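Local structure of putative Nitroreductase (Desulfovibrio desulfuricans subsp. desulfuricans str. G20, 3E39) at residues Ala11-Arg15 against Leu109-His113; Gln14-Ile18 against Asn157-Arg162; Leu53-Ala57 against Gly77-Ile81; Ile125-Ala129 against Phe145-Ile149. The protein binds flavin mononucleotide and is probably a flavin-dependent oxidoreductase of the nitroreductase family. One frame throughout, in Å; residues are numbered along the deposited sequence.

Interaction 1: Ala11-Arg15 against Leu109-His113. With FMN (flavin mononucleotide), chain E.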
# COMPACT_ATOMS: atom_id res chain seq x y z
N ALA A 11 8.88 -9.75 -6.72
CA ALA A 11 7.78 -10.00 -5.76
C ALA A 11 6.57 -9.10 -6.06
O ALA A 11 5.41 -9.53 -6.06
CB ALA A 11 8.26 -9.79 -4.30
N ILE A 12 6.86 -7.82 -6.31
CA ILE A 12 5.81 -6.85 -6.63
C ILE A 12 5.04 -7.30 -7.86
O ILE A 12 3.84 -7.24 -7.88
CB ILE A 12 6.38 -5.43 -6.79
CG1 ILE A 12 6.80 -4.94 -5.41
CG2 ILE A 12 5.37 -4.48 -7.44
CD1 ILE A 12 7.75 -3.77 -5.37
N ARG A 13 5.75 -7.79 -8.87
CA ARG A 13 5.09 -8.18 -10.10
C ARG A 13 4.38 -9.55 -10.04
O ARG A 13 3.34 -9.72 -10.68
CB ARG A 13 6.14 -8.18 -11.22
CG ARG A 13 5.69 -8.72 -12.58
CD ARG A 13 4.53 -7.96 -13.18
NE ARG A 13 4.11 -8.51 -14.47
CZ ARG A 13 3.30 -9.56 -14.61
NH1 ARG A 13 2.83 -10.18 -13.55
NH2 ARG A 13 2.98 -9.99 -15.83
N GLN A 14 4.96 -10.46 -9.29
CA GLN A 14 4.51 -11.85 -9.23
C GLN A 14 3.54 -12.17 -8.09
O GLN A 14 2.89 -13.20 -8.09
CB GLN A 14 5.73 -12.75 -9.20
CG GLN A 14 6.50 -12.70 -10.52
CD GLN A 14 7.91 -13.19 -10.41
OE1 GLN A 14 8.34 -13.66 -9.36
NE2 GLN A 14 8.67 -13.06 -11.50
N ARG A 15 3.42 -11.27 -7.11
CA ARG A 15 2.44 -11.45 -6.06
C ARG A 15 1.05 -11.57 -6.69
O ARG A 15 0.63 -10.69 -7.46
CB ARG A 15 2.40 -10.22 -5.17
CG ARG A 15 1.28 -10.23 -4.11
CD ARG A 15 0.69 -8.80 -3.85
NE ARG A 15 0.26 -8.20 -5.12
CZ ARG A 15 -0.92 -8.40 -5.71
NH1 ARG A 15 -1.82 -9.21 -5.15
NH2 ARG A 15 -1.17 -7.83 -6.87
N LEU A 109 0.88 -8.64 2.12
CA LEU A 109 0.70 -9.50 0.94
C LEU A 109 2.07 -9.83 0.32
O LEU A 109 2.31 -10.97 -0.10
CB LEU A 109 -0.20 -8.82 -0.10
CG LEU A 109 -1.67 -8.60 0.24
CD1 LEU A 109 -2.35 -7.91 -0.96
CD2 LEU A 109 -2.33 -9.93 0.67
N LEU A 110 2.96 -8.83 0.25
CA LEU A 110 4.32 -9.03 -0.26
C LEU A 110 5.11 -9.96 0.70
O LEU A 110 5.83 -10.87 0.27
CB LEU A 110 5.04 -7.70 -0.44
CG LEU A 110 4.49 -6.83 -1.58
CD1 LEU A 110 5.13 -5.42 -1.61
CD2 LEU A 110 4.69 -7.54 -2.95
N ALA A 111 4.93 -9.75 1.99
CA ALA A 111 5.58 -10.58 3.00
C ALA A 111 5.10 -12.02 2.89
O ALA A 111 5.93 -12.95 2.93
CB ALA A 111 5.36 -10.04 4.40
N ALA A 112 3.79 -12.21 2.73
CA ALA A 112 3.25 -13.57 2.57
C ALA A 112 3.86 -14.22 1.33
O ALA A 112 4.32 -15.36 1.39
CB ALA A 112 1.72 -13.55 2.47
N HIS A 113 3.87 -13.51 0.21
CA HIS A 113 4.48 -14.02 -1.03
C HIS A 113 5.94 -14.41 -0.83
O HIS A 113 6.38 -15.50 -1.28
CB HIS A 113 4.36 -12.96 -2.12
CG HIS A 113 5.03 -13.33 -3.40
ND1 HIS A 113 4.40 -14.07 -4.37
CD2 HIS A 113 6.27 -13.07 -3.86
CE1 HIS A 113 5.24 -14.24 -5.39
NE2 HIS A 113 6.38 -13.64 -5.10
N1 FMN E . -10.58 -10.65 -3.90
C2 FMN E . -11.63 -11.47 -3.53
O2 FMN E . -11.70 -12.62 -3.92
N3 FMN E . -12.60 -11.01 -2.68
C4 FMN E . -12.61 -9.73 -2.17
O4 FMN E . -13.39 -9.44 -1.24
C4A FMN E . -11.56 -8.88 -2.54
N5 FMN E . -11.54 -7.60 -2.03
C5A FMN E . -10.49 -6.73 -2.37
C6 FMN E . -10.50 -5.43 -1.86
C7 FMN E . -9.46 -4.55 -2.17
C7M FMN E . -9.57 -3.10 -1.78
C8 FMN E . -8.42 -4.99 -3.01
C8M FMN E . -7.26 -4.07 -3.34
C9 FMN E . -8.43 -6.28 -3.53
C9A FMN E . -9.47 -7.18 -3.21
N10 FMN E . -9.50 -8.50 -3.73
C10 FMN E . -10.55 -9.35 -3.39
C1' FMN E . -8.46 -9.01 -4.65
C2' FMN E . -8.61 -8.44 -6.07
O2' FMN E . -9.68 -9.08 -6.74
C3' FMN E . -7.31 -8.65 -6.83
O3' FMN E . -6.28 -7.95 -6.16
C4' FMN E . -7.37 -8.13 -8.26
O4' FMN E . -8.34 -8.87 -8.98
C5' FMN E . -6.05 -8.26 -8.97
O5' FMN E . -5.51 -9.56 -8.80
P FMN E . -4.06 -9.89 -8.19
O1P FMN E . -4.13 -9.56 -6.71
O2P FMN E . -3.77 -11.36 -8.46
O3P FMN E . -3.11 -8.97 -8.90
O HOH W 1 8.65 -13.37 -6.60
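His-113 and Leu-110, near the end of helix 94-114, pack against the last turn of helix 7-14 in a buried, mainly apolar helix-to-helix contact that finishes at the flavin phosphate. The imidazole of His-113 lies against the backbone where the shorter helix ends: Arg-15 CA sits over one face, 4.1 Å from the ring centroid and 29° off the normal, a CH-pi contact. On the same side, offset toward the rim, stands the Ala-11 carbonyl. With CG anti to the backbone N (chi1 176°), the ring reaches across to helix 7-14, and CD2 of His-113 meets Ala-11 CB at 3.9 Å. A flat ring with a polar edge suits this border position, because its NE2 can hold a water at 2.7 Å, in the ring plane; in one of the two modelled positions of Gln-14 the same water donates to its OE1, a link that is therefore not certain.

Deeper in, the CD2 methyl of Leu-110 fits against the Ala-11 carbonyl and Ile-12 CA, the latter at 3.9 Å. The small side chain of Ala-11 permits this close approach. Arg-15 plays two parts. Its CD lies 3.9 Å from Leu-109 CB, while bends at chi2 and chi3 turn the guanidinium to FMN, where NH1 gives O1P a nearly straight hydrogen bond of 2.8 Å (169°) and NH2 bonds O3P at 3.0 Å. Beyond Leu-110 lies Leu-110 of the second subunit. A long helix at the dimer interface, with an arginine just past the neighbouring helix gripping the phosphate, is typical of the FMN site of nitroreductase-like flavoproteins.

Interaction 2: Gln14-Ile18 against Asn157-Arg162. With FMN (flavin mononucleotide), chain E.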
# COMPACT_ATOMS: atom_id res chain seq x y z
N GLN A 14 4.96 -10.46 -9.29
CA GLN A 14 4.51 -11.85 -9.23
C GLN A 14 3.54 -12.17 -8.09
O GLN A 14 2.89 -13.20 -8.09
CB GLN A 14 5.73 -12.75 -9.20
CG GLN A 14 6.50 -12.70 -10.52
CD GLN A 14 7.91 -13.19 -10.41
OE1 GLN A 14 8.34 -13.66 -9.36
NE2 GLN A 14 8.67 -13.06 -11.50
N ARG A 15 3.42 -11.27 -7.11
CA ARG A 15 2.44 -11.45 -6.06
C ARG A 15 1.05 -11.57 -6.69
O ARG A 15 0.63 -10.69 -7.46
CB ARG A 15 2.40 -10.22 -5.17
CG ARG A 15 1.28 -10.23 -4.11
CD ARG A 15 0.69 -8.80 -3.85
NE ARG A 15 0.26 -8.20 -5.12
CZ ARG A 15 -0.92 -8.40 -5.71
NH1 ARG A 15 -1.82 -9.21 -5.15
NH2 ARG A 15 -1.17 -7.83 -6.87
N ARG A 16 0.32 -12.62 -6.33
CA ARG A 16 -1.02 -12.82 -6.83
C ARG A 16 -2.00 -13.05 -5.68
O ARG A 16 -1.62 -13.51 -4.58
CB ARG A 16 -1.10 -14.07 -7.73
CG ARG A 16 -0.36 -14.04 -9.07
CD ARG A 16 -1.15 -13.41 -10.20
NE ARG A 16 -1.36 -11.98 -10.03
CZ ARG A 16 -0.42 -11.06 -10.24
NH1 ARG A 16 0.79 -11.42 -10.58
NH2 ARG A 16 -0.70 -9.76 -10.05
N SER A 17 -3.26 -12.73 -5.93
CA SER A 17 -4.31 -13.10 -5.00
C SER A 17 -4.49 -14.62 -5.14
O SER A 17 -4.86 -15.12 -6.20
CB SER A 17 -5.63 -12.40 -5.31
OG SER A 17 -5.56 -11.02 -5.01
N ILE A 18 -4.20 -15.32 -4.05
CA ILE A 18 -4.32 -16.77 -3.97
C ILE A 18 -5.48 -17.03 -3.03
O ILE A 18 -5.48 -16.53 -1.90
CB ILE A 18 -3.00 -17.43 -3.49
CG1 ILE A 18 -1.89 -17.12 -4.49
CG2 ILE A 18 -3.15 -18.94 -3.33
CD1 ILE A 18 -2.25 -17.49 -5.92
N ASN A 157 -1.94 -21.31 -8.46
CA ASN A 157 -1.20 -20.14 -8.88
C ASN A 157 -2.35 -19.23 -9.21
O ASN A 157 -3.43 -19.70 -9.61
CB ASN A 157 -0.41 -20.39 -10.16
CG ASN A 157 0.66 -21.46 -10.01
OD1 ASN A 157 1.62 -21.29 -9.24
ND2 ASN A 157 0.53 -22.55 -10.76
N GLY A 158 -2.16 -17.95 -9.03
CA GLY A 158 -3.20 -17.02 -9.39
C GLY A 158 -2.93 -16.54 -10.79
O GLY A 158 -1.98 -16.99 -11.44
N SER A 159 -3.78 -15.65 -11.27
CA SER A 159 -3.57 -15.02 -12.56
C SER A 159 -4.33 -13.70 -12.54
O SER A 159 -5.39 -13.59 -11.91
CB SER A 159 -4.07 -15.90 -13.72
OG SER A 159 -5.48 -15.83 -13.84
N SER A 160 -3.79 -12.70 -13.23
CA SER A 160 -4.45 -11.39 -13.33
C SER A 160 -3.86 -10.65 -14.53
O SER A 160 -2.97 -11.18 -15.23
CB SER A 160 -4.25 -10.59 -12.04
OG SER A 160 -4.99 -9.39 -12.04
N SER A 161 -4.34 -9.44 -14.73
CA SER A 161 -3.89 -8.60 -15.83
C SER A 161 -3.82 -7.17 -15.35
O SER A 161 -4.42 -6.80 -14.35
CB SER A 161 -4.86 -8.70 -17.01
OG SER A 161 -6.13 -8.09 -16.76
N ARG A 162 -3.00 -6.38 -16.01
CA ARG A 162 -2.99 -4.93 -15.75
C ARG A 162 -2.99 -4.21 -17.08
O ARG A 162 -2.49 -4.74 -18.09
CB ARG A 162 -1.77 -4.50 -14.94
CG ARG A 162 -1.74 -4.97 -13.50
CD ARG A 162 -2.86 -4.39 -12.60
NE ARG A 162 -2.55 -4.84 -11.23
CZ ARG A 162 -2.83 -6.04 -10.74
NH1 ARG A 162 -3.51 -6.92 -11.47
NH2 ARG A 162 -2.46 -6.36 -9.50
N1 FMN E . -10.58 -10.65 -3.90
C2 FMN E . -11.63 -11.47 -3.53
O2 FMN E . -11.70 -12.62 -3.92
N3 FMN E . -12.60 -11.01 -2.68
C4 FMN E . -12.61 -9.73 -2.17
O4 FMN E . -13.39 -9.44 -1.24
C4A FMN E . -11.56 -8.88 -2.54
N5 FMN E . -11.54 -7.60 -2.03
C5A FMN E . -10.49 -6.73 -2.37
C6 FMN E . -10.50 -5.43 -1.86
C7 FMN E . -9.46 -4.55 -2.17
C7M FMN E . -9.57 -3.10 -1.78
C8 FMN E . -8.42 -4.99 -3.01
C8M FMN E . -7.26 -4.07 -3.34
C9 FMN E . -8.43 -6.28 -3.53
C9A FMN E . -9.47 -7.18 -3.21
N10 FMN E . -9.50 -8.50 -3.73
C10 FMN E . -10.55 -9.35 -3.39
C1' FMN E . -8.46 -9.01 -4.65
C2' FMN E . -8.61 -8.44 -6.07
O2' FMN E . -9.68 -9.08 -6.74
C3' FMN E . -7.31 -8.65 -6.83
O3' FMN E . -6.28 -7.95 -6.16
C4' FMN E . -7.37 -8.13 -8.26
O4' FMN E . -8.34 -8.87 -8.98
C5' FMN E . -6.05 -8.26 -8.97
O5' FMN E . -5.51 -9.56 -8.80
P FMN E . -4.06 -9.89 -8.19
O1P FMN E . -4.13 -9.56 -6.71
O2P FMN E . -3.77 -11.36 -8.46
O3P FMN E . -3.11 -8.97 -8.90
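Two irregular, extended segments meet at a wide angle: the direction from Arg-15 to Ile-18 lies 124° from that of 157-162. They come nearest at Arg-16 and Gly-158, with CA atoms 5.4 Å apart. Gly-158, lacking a side chain, lets Arg-16 lie directly along its backbone, and Arg-16 CD rests 3.6 Å from Ser-159 N.

Besides this direct packing, the FMN phosphate bridges the two segments. Arg-16 has CG beside its backbone N and further bends at chi2 and chi3, a folded course that curls the guanidinium back to the anion. Its NE then bonds O2P and its NH2 bonds O3P, the latter nearly straight at 2.8 Å. Ser-17 adds its backbone N to O2P, almost straight at 175°, and its hydroxyl donates to O1P at 2.7 Å; a serine is short enough to reach the oxygen from the chain beside it. This cluster of arginines and serines is the phosphate pocket of the nitroreductase-type FMN site, built from sequence segments far apart.

Arg-162 approaches from the other segment, its NH2 donating to O3P at 2.8 Å. The same oxygen accepts from NH2 of Arg-15 and of Arg-16, so three guanidinium groups converge on it. The shared anion probably offsets the nearness of the cations: NH2 of Arg-162 is 3.3 Å from NH2 of Arg-15, edge to edge, with planes 38° apart. Arg-162 NH1 donates to Ser-161 O; the oxygen lies in the guanidinium plane, while the donor stands well above the plane of that carbonyl. Trp-40 and Ala-41 of the second subunit offer backbone oxygens to Arg-162.

Interaction 3: Leu53-Ala57 against Gly77-Ile81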
# COMPACT_ATOMS: atom_id res chain seq x y z
N LEU A 53 -5.89 -8.16 14.15
CA LEU A 53 -6.45 -9.26 14.90
C LEU A 53 -6.26 -10.53 14.10
O LEU A 53 -6.75 -10.64 12.97
CB LEU A 53 -7.93 -9.02 15.18
CG LEU A 53 -8.64 -10.12 15.98
CD1 LEU A 53 -7.94 -10.49 17.30
CD2 LEU A 53 -10.07 -9.69 16.18
N VAL A 54 -5.56 -11.49 14.68
CA VAL A 54 -5.30 -12.78 14.03
C VAL A 54 -6.39 -13.78 14.36
O VAL A 54 -6.72 -13.96 15.55
CB VAL A 54 -3.91 -13.34 14.46
CG1 VAL A 54 -3.64 -14.73 13.85
CG2 VAL A 54 -2.77 -12.34 14.12
N ILE A 55 -6.91 -14.44 13.31
CA ILE A 55 -7.95 -15.47 13.48
C ILE A 55 -7.51 -16.70 12.72
O ILE A 55 -7.53 -16.71 11.48
CB ILE A 55 -9.33 -15.02 12.94
CG1 ILE A 55 -9.81 -13.73 13.64
CG2 ILE A 55 -10.37 -16.13 13.14
CD1 ILE A 55 -10.12 -13.86 15.09
N ARG A 56 -7.10 -17.74 13.44
CA ARG A 56 -6.72 -19.01 12.79
C ARG A 56 -7.92 -19.88 12.42
O ARG A 56 -9.00 -19.69 12.93
CB ARG A 56 -5.75 -19.81 13.65
CG ARG A 56 -4.40 -19.14 13.74
CD ARG A 56 -3.44 -19.94 14.52
NE ARG A 56 -2.04 -19.50 14.40
CZ ARG A 56 -1.21 -19.82 13.40
NH1 ARG A 56 -1.62 -20.58 12.38
NH2 ARG A 56 0.05 -19.40 13.43
N ALA A 57 -7.69 -20.84 11.54
CA ALA A 57 -8.74 -21.71 11.01
C ALA A 57 -9.49 -22.46 12.11
O ALA A 57 -10.70 -22.73 11.99
CB ALA A 57 -8.13 -22.71 10.04
N GLY A 77 -11.44 -21.87 3.95
CA GLY A 77 -10.29 -22.61 3.41
C GLY A 77 -8.93 -22.11 3.89
O GLY A 77 -7.95 -22.85 3.89
N ALA A 78 -8.89 -20.84 4.32
CA ALA A 78 -7.65 -20.22 4.78
C ALA A 78 -7.16 -20.85 6.07
O ALA A 78 -7.95 -21.42 6.82
CB ALA A 78 -7.87 -18.73 5.00
N LYS A 79 -5.85 -20.81 6.30
CA LYS A 79 -5.29 -21.32 7.56
C LYS A 79 -5.15 -20.21 8.58
O LYS A 79 -5.21 -20.47 9.79
CB LYS A 79 -3.94 -22.01 7.34
CG LYS A 79 -4.02 -23.17 6.34
CD LYS A 79 -5.20 -24.11 6.60
CE LYS A 79 -5.54 -24.90 5.37
NZ LYS A 79 -6.82 -25.65 5.49
N VAL A 80 -4.95 -18.99 8.09
CA VAL A 80 -4.93 -17.83 8.98
C VAL A 80 -5.57 -16.64 8.26
O VAL A 80 -5.45 -16.49 7.05
CB VAL A 80 -3.49 -17.49 9.46
CG1 VAL A 80 -2.60 -17.10 8.29
CG2 VAL A 80 -3.51 -16.38 10.56
N ILE A 81 -6.30 -15.83 9.03
CA ILE A 81 -6.90 -14.60 8.56
C ILE A 81 -6.38 -13.47 9.48
O ILE A 81 -6.37 -13.62 10.71
CB ILE A 81 -8.43 -14.67 8.60
CG1 ILE A 81 -8.92 -15.71 7.56
CG2 ILE A 81 -9.06 -13.31 8.25
CD1 ILE A 81 -10.36 -16.09 7.66
O HOH W 2 -4.16 -22.15 11.52
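The guanidinium of Arg-56 has a water at its edge, in plane, accepting from NH1 at 3.1 Å and donating to Lys-79 O, while that same carbonyl stands obliquely to the flat group itself. An extended chain from CG to NE carries the charge beyond the strand, where NH2 forms a salt bridge with Asp-28; arginine combines this reach with an aliphatic stem that can lie near Val-80.

The peptide groups make an antiparallel ladder. Ile-55 and Ile-81 are a hydrogen-bonded pair, Ile-55 N giving to Ile-81 O at 2.8 Å and Ile-81 N returning to Ile-55 O at 2.9 Å. Arg-56 and Val-80 form the next, non-hydrogen-bonded pair, and Ala-57 N to Lys-79 O (3.1 Å) continues the link as strand 50-56 ends. Lys-79 and Val-80 together face Ala-151 on the other neighbouring strand, a classic beta bulge.

Beta-branched residues suit these extended backbones. Val-54 CG1 and Val-80 CG2, each anti to its own backbone N (chi1 of Val-54 177°), touch at 3.7 Å on the face packed by Val-31 of helix 28-39. Ile-55 and Ile-81 point to the opposite face, beneath Leu-65 of helix 61-66.

Interaction 4: Ile125-Ala129 against Phe145-Ile149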
# COMPACT_ATOMS: atom_id res chain seq x y z
N ILE A 125 -15.83 -7.95 2.65
CA ILE A 125 -16.21 -8.28 4.01
C ILE A 125 -16.41 -7.04 4.88
O ILE A 125 -17.22 -7.06 5.82
CB ILE A 125 -15.22 -9.32 4.66
CG1 ILE A 125 -15.80 -9.84 6.00
CG2 ILE A 125 -13.77 -8.76 4.83
CD1 ILE A 125 -15.14 -11.12 6.46
N ILE A 126 -15.69 -5.96 4.56
CA ILE A 126 -15.80 -4.75 5.38
C ILE A 126 -17.15 -4.07 5.23
O ILE A 126 -17.54 -3.29 6.11
CB ILE A 126 -14.63 -3.72 5.20
CG1 ILE A 126 -14.81 -2.88 3.94
CG2 ILE A 126 -13.23 -4.43 5.29
CD1 ILE A 126 -13.74 -1.82 3.75
N ASN A 127 -17.87 -4.39 4.15
CA ASN A 127 -19.22 -3.83 3.94
C ASN A 127 -20.16 -4.23 5.09
O ASN A 127 -21.17 -3.55 5.32
CB ASN A 127 -19.85 -4.36 2.66
CG ASN A 127 -19.06 -4.08 1.43
OD1 ASN A 127 -18.12 -3.28 1.43
ND2 ASN A 127 -19.45 -4.74 0.33
N GLN A 128 -19.87 -5.35 5.74
CA GLN A 128 -20.66 -5.84 6.87
C GLN A 128 -20.10 -5.47 8.25
O GLN A 128 -20.48 -6.05 9.26
CB GLN A 128 -20.79 -7.37 6.76
CG GLN A 128 -21.65 -7.88 5.61
CD GLN A 128 -21.06 -7.67 4.21
OE1 GLN A 128 -21.59 -6.90 3.40
NE2 GLN A 128 -19.94 -8.37 3.92
N ALA A 129 -19.22 -4.47 8.30
CA ALA A 129 -18.60 -4.08 9.57
C ALA A 129 -19.56 -3.82 10.73
O ALA A 129 -19.28 -4.21 11.85
CB ALA A 129 -17.73 -2.80 9.35
N PHE A 145 -12.97 -0.98 10.25
CA PHE A 145 -12.58 -2.24 9.69
C PHE A 145 -12.12 -1.98 8.27
O PHE A 145 -12.92 -1.56 7.43
CB PHE A 145 -13.76 -3.22 9.79
CG PHE A 145 -13.50 -4.60 9.25
CD1 PHE A 145 -12.24 -5.21 9.33
CD2 PHE A 145 -14.56 -5.35 8.72
CE1 PHE A 145 -12.03 -6.49 8.84
CE2 PHE A 145 -14.35 -6.65 8.25
CZ PHE A 145 -13.09 -7.22 8.32
N GLU A 146 -10.83 -2.23 8.00
CA GLU A 146 -10.23 -1.92 6.69
C GLU A 146 -10.13 -3.07 5.69
O GLU A 146 -10.35 -2.86 4.49
CB GLU A 146 -8.84 -1.34 6.91
CG GLU A 146 -8.82 -0.11 7.74
CD GLU A 146 -9.47 1.06 7.03
OE1 GLU A 146 -8.95 1.48 5.96
OE2 GLU A 146 -10.49 1.54 7.54
N ALA A 147 -9.78 -4.27 6.16
CA ALA A 147 -9.56 -5.42 5.28
C ALA A 147 -9.36 -6.68 6.07
O ALA A 147 -9.05 -6.60 7.26
CB ALA A 147 -8.26 -5.17 4.46
N ALA A 148 -9.53 -7.83 5.42
CA ALA A 148 -9.14 -9.12 6.00
C ALA A 148 -8.17 -9.73 5.00
O ALA A 148 -8.42 -9.67 3.82
CB ALA A 148 -10.35 -10.05 6.18
N ILE A 149 -7.08 -10.32 5.46
CA ILE A 149 -6.15 -11.01 4.58
C ILE A 149 -6.28 -12.47 4.94
O ILE A 149 -6.05 -12.85 6.11
CB ILE A 149 -4.68 -10.63 4.79
CG1 ILE A 149 -4.49 -9.14 4.65
CG2 ILE A 149 -3.80 -11.35 3.74
CD1 ILE A 149 -3.07 -8.72 4.77
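Phe-145 has CG anti to its backbone N (chi1 -179°), which carries its ring out of strand 143-152 toward the 3-10 turn 125-127, and there it meets Ile-126. In Ile-126 chi1 is 79°, with CG1 set between the backbone N and the carbonyl carbon; this leaves CG2 anti to the carbonyl carbon and directed at the ring. The methyl stands almost squarely over the centre of one face, 3.8 Å from the Phe-145 centroid and 11° off the normal, a well-formed CH-pi contact. The same methyl lies 3.4 Å from Glu-146 O, and the other branch, through CD1, also reaches the carbonyls of Phe-145 and Glu-146; a beta-branched residue thus covers ring and strand backbone together.

Ile-125 crosses the phenyl group at about a right angle. Its CG2 touches Phe-145 CZ and, also at 3.9 Å, Ala-148 CB, whose small size allows the isoleucine to settle close to the strand. At the ring edge lies Ala-129, where helix 129-135 starts, with CB 4.0 Å from Phe-145 CB; a methyl suffices at this short separation. Leu-132 and Leu-133 of that helix and Phe-85 of strand 80-87 add to the apolar surroundings of the ring. The strand has a classic beta bulge here, Glu-146 and Ala-147 both facing Val-84.

Glu-124 and Gly-123, which bind FMN, immediately precede the turn, placing this core beside the cofactor site. The side-chain contact between the two segments probably depends on shape complementarity and burial of hydrocarbon; polar bonds that hold the turn lie outside it.

Overall arrangement
From the N terminus, helix 7-14 and the loop after it supply the first partners of both interaction 1 and interaction 2, which share Gln-14 and Arg-15. Interaction 1 closes a loop back from helix 94-114; interaction 2 closes a longer one from the loop after strand 143-152, spanning both remaining contacts. Interaction 3 also falls within the loop of interaction 1, tying strand 50-56 to strand 80-87. Interaction 4 follows in series, joining the turn after strand 118-122 to strand 143-152. It packs against interaction 3 through Ile-81 and Ala-148, and against interaction 1 through Ile-149 and Leu-109. All four reach the second subunit.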